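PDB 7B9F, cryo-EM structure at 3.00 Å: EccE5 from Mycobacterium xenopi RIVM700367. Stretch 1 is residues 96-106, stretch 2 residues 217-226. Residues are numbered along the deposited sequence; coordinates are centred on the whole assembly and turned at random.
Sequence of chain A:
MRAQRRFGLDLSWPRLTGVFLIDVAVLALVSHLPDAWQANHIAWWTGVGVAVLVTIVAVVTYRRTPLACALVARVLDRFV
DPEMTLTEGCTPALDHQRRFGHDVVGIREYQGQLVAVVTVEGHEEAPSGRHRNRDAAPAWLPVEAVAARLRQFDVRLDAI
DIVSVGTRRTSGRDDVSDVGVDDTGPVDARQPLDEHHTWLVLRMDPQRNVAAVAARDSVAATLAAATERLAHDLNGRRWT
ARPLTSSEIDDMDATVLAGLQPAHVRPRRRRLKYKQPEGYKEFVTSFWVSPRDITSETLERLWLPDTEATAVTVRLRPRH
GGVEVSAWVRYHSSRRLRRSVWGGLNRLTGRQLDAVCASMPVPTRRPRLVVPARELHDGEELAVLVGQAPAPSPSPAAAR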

# COMPACT_ATOMS: atom_id res chain seq x y z
N HIS A 96 37.87 20.23 -3.84
CA HIS A 96 37.94 19.51 -5.11
C HIS A 96 37.11 18.24 -5.04
O HIS A 96 36.87 17.70 -3.95
N GLN A 97 36.67 17.77 -6.20
CA GLN A 97 35.87 16.56 -6.25
C GLN A 97 36.18 15.78 -7.52
O GLN A 97 36.40 16.35 -8.58
N ARG A 98 36.21 14.45 -7.38
CA ARG A 98 36.34 13.54 -8.50
C ARG A 98 35.35 12.40 -8.30
O ARG A 98 34.89 12.14 -7.19
N ARG A 99 35.03 11.70 -9.39
CA ARG A 99 33.85 10.85 -9.41
C ARG A 99 34.05 9.81 -10.51
O ARG A 99 35.18 9.57 -10.95
N PHE A 100 32.95 9.18 -10.96
CA PHE A 100 32.94 8.49 -12.25
C PHE A 100 33.26 9.42 -13.40
O PHE A 100 33.65 8.95 -14.48
N GLY A 101 33.09 10.72 -13.22
CA GLY A 101 33.14 11.68 -14.30
C GLY A 101 34.55 11.97 -14.78
O GLY A 101 35.53 11.31 -14.44
N HIS A 102 34.62 13.00 -15.61
CA HIS A 102 35.77 13.28 -16.46
C HIS A 102 36.74 14.24 -15.79
O HIS A 102 37.95 13.99 -15.80
N ASP A 103 36.25 15.31 -15.18
CA ASP A 103 37.09 16.42 -14.75
C ASP A 103 36.84 16.79 -13.30
O ASP A 103 35.77 16.53 -12.75
N VAL A 104 37.86 17.40 -12.69
CA VAL A 104 37.75 17.87 -11.31
C VAL A 104 36.93 19.16 -11.28
O VAL A 104 37.04 20.01 -12.18
N VAL A 105 36.07 19.28 -10.28
CA VAL A 105 35.20 20.44 -10.11
C VAL A 105 35.55 21.12 -8.80
O VAL A 105 35.64 20.46 -7.76
N GLY A 106 35.75 22.43 -8.84
CA GLY A 106 36.00 23.19 -7.63
C GLY A 106 34.70 23.60 -6.97
O GLY A 106 33.77 24.06 -7.64
N ASP A 217 26.26 9.66 -3.45
CA ASP A 217 27.31 9.23 -2.54
C ASP A 217 27.77 10.34 -1.60
O ASP A 217 28.24 10.06 -0.50
N SER A 218 27.64 11.60 -2.02
CA SER A 218 28.03 12.73 -1.19
C SER A 218 27.37 13.98 -1.74
O SER A 218 26.96 14.02 -2.90
N VAL A 219 27.27 15.01 -0.89
CA VAL A 219 26.64 16.25 -1.32
C VAL A 219 27.51 16.97 -2.34
O VAL A 219 27.01 17.68 -3.22
N ALA A 220 28.83 16.81 -2.24
CA ALA A 220 29.72 17.41 -3.22
C ALA A 220 29.56 16.76 -4.58
O ALA A 220 29.62 17.44 -5.61
N ALA A 221 29.37 15.44 -4.61
CA ALA A 221 29.23 14.73 -5.88
C ALA A 221 27.93 15.08 -6.60
O ALA A 221 27.82 14.81 -7.80
N THR A 222 26.95 15.64 -5.90
CA THR A 222 25.74 16.10 -6.56
C THR A 222 26.02 17.28 -7.48
O THR A 222 25.80 17.21 -8.69
N LEU A 223 26.51 18.38 -6.90
CA LEU A 223 26.71 19.58 -7.70
C LEU A 223 27.88 19.43 -8.65
O LEU A 223 27.91 20.08 -9.70
N ALA A 224 28.83 18.55 -8.34
CA ALA A 224 29.85 18.19 -9.32
C ALA A 224 29.21 17.56 -10.55
O ALA A 224 29.58 17.89 -11.69
N ALA A 225 28.25 16.66 -10.34
CA ALA A 225 27.55 16.04 -11.46
C ALA A 225 26.76 17.07 -12.26
O ALA A 225 26.78 17.04 -13.50
N ALA A 226 26.07 17.98 -11.58
CA ALA A 226 25.31 19.01 -12.29
C ALA A 226 26.23 19.94 -13.08
O ALA A 226 25.91 20.34 -14.21

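Two long polar side chains, Gln 97 and Arg 99, lie along an alanine-lined helix without making a single hydrogen bond to stretch 2; they pack by van der Waals contact, through polar atoms as well as carbons. Stretch 1 presents Gln 97, Arg 99 and Val 105 toward the helix, while Arg 98 and Val 104 point away, as expected of extended backbone. Weak backbone bonds between Gln 97 and Val 105 hold these two residues side by side.

Gln 97 has chi1 t and chi2 p. Its CG lies 4.0 Å from Ala 224 CB, and its OE1 comes 3.3 Å from Ala 220 CB, a van der Waals contact that a methyl group tolerates easily. The amide turns its nitrogen back to its own stretch, where Gln 97 NE2 donates to Arg 98 O at 2.9 Å.

Arg 99 is t at chi1 and chi2, then p at chi3. This reach sets CD 4.0 Å from Ala 221 CB and carries the guanidinium alongside the next turn, at Ala 224 and Ala 225. Arg 99 NH2 is 3.9 Å from Ala 225 N, which lies over one face of the planar group. Ala 225 N already donates to Ala 221 O at 3.2 Å within the helix, so the contact is one of packing. Both Arg 99 NH1 and NH2 find hydrogen-bond partners just beyond the stretches.

Val 105, with chi1 t, supplies the apolar contact: its CG2 is 4.2 Å from Ala 224 CB, and its branched hydrocarbon side chain suits a buried site against that methyl. Ala 224 thus touches all three inward residues, and its small side chain suits a place where the backbones come close, with CA of Val 105 and CA of Ala 224 5.9 Å apart.

At the helix start, Ser 218 (chi1 p) caps: Ala 221 N donates to Ser 218 OG at 3.3 Å, and Ser 218 OG donates to Asp 217 OD1 at 2.8 Å.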

# COMPACT_ATOMS: atom_id res chain seq x y z
CB HIS A 96 39.37 19.15 -5.46
CG HIS A 96 40.07 20.19 -6.26
ND1 HIS A 96 41.32 19.98 -6.82
CD2 HIS A 96 39.71 21.45 -6.61
CE1 HIS A 96 41.69 21.07 -7.47
NE2 HIS A 96 40.73 21.97 -7.36
CB GLN A 97 34.38 16.89 -6.16
CG GLN A 97 33.46 15.69 -6.12
CD GLN A 97 33.63 14.89 -4.86
OE1 GLN A 97 33.64 15.44 -3.76
NE2 GLN A 97 33.77 13.58 -5.00
CB ARG A 98 37.77 13.03 -8.65
CG ARG A 98 38.13 12.65 -10.07
CD ARG A 98 38.30 13.90 -10.91
NE ARG A 98 38.55 13.59 -12.31
CZ ARG A 98 39.75 13.34 -12.82
NH1 ARG A 98 40.82 13.38 -12.03
NH2 ARG A 98 39.89 13.07 -14.11
CB ARG A 99 32.60 11.72 -9.60
CG ARG A 99 31.29 11.17 -9.05
CD ARG A 99 30.09 12.04 -9.43
NE ARG A 99 29.81 12.05 -10.86
CZ ARG A 99 30.23 12.98 -11.72
NH1 ARG A 99 29.91 12.88 -13.00
NH2 ARG A 99 30.94 14.00 -11.29
CB PHE A 100 31.57 7.87 -12.55
CG PHE A 100 31.28 6.58 -11.85
CD1 PHE A 100 32.10 6.09 -10.85
CD2 PHE A 100 30.17 5.83 -12.22
CE1 PHE A 100 31.81 4.89 -10.22
CE2 PHE A 100 29.88 4.64 -11.60
CZ PHE A 100 30.70 4.17 -10.61
CB HIS A 102 35.24 13.83 -17.80
CG HIS A 102 36.27 14.34 -18.75
ND1 HIS A 102 35.93 15.04 -19.89
CD2 HIS A 102 37.61 14.16 -18.82
CE1 HIS A 102 37.02 15.33 -20.57
NE2 HIS A 102 38.06 14.81 -19.95
CB ASP A 103 36.87 17.64 -15.64
CG ASP A 103 37.39 17.44 -17.04
OD1 ASP A 103 38.36 16.67 -17.20
OD2 ASP A 103 36.84 18.04 -17.98
CB VAL A 104 39.15 18.05 -10.70
CG1 VAL A 104 39.97 19.08 -11.46
CG2 VAL A 104 39.06 18.42 -9.23
CB VAL A 105 33.72 20.03 -10.13
CG1 VAL A 105 32.84 21.25 -10.08
CG2 VAL A 105 33.42 19.21 -11.36
CB ASP A 217 28.46 8.62 -3.34
CG ASP A 217 29.21 9.63 -4.20
OD1 ASP A 217 29.75 10.63 -3.69
OD2 ASP A 217 29.27 9.40 -5.42
CB SER A 218 29.55 12.90 -1.14
OG SER A 218 30.07 13.12 -2.44
CB VAL A 219 26.28 17.13 -0.11
CG1 VAL A 219 27.50 17.75 0.53
CG2 VAL A 219 25.30 18.21 -0.51
CB ALA A 220 31.17 17.31 -2.74
CB ALA A 221 29.30 13.22 -5.66
CB THR A 222 24.70 16.47 -5.50
OG1 THR A 222 24.43 15.34 -4.68
CG2 THR A 222 23.44 16.94 -6.16
CB LEU A 223 26.89 20.79 -6.78
CG LEU A 223 27.00 22.15 -7.46
CD1 LEU A 223 25.80 22.37 -8.34
CD2 LEU A 223 27.01 23.19 -6.41
CB ALA A 224 30.87 17.24 -8.69
CB ALA A 225 26.64 14.93 -10.96
CB ALA A 226 24.46 19.81 -11.31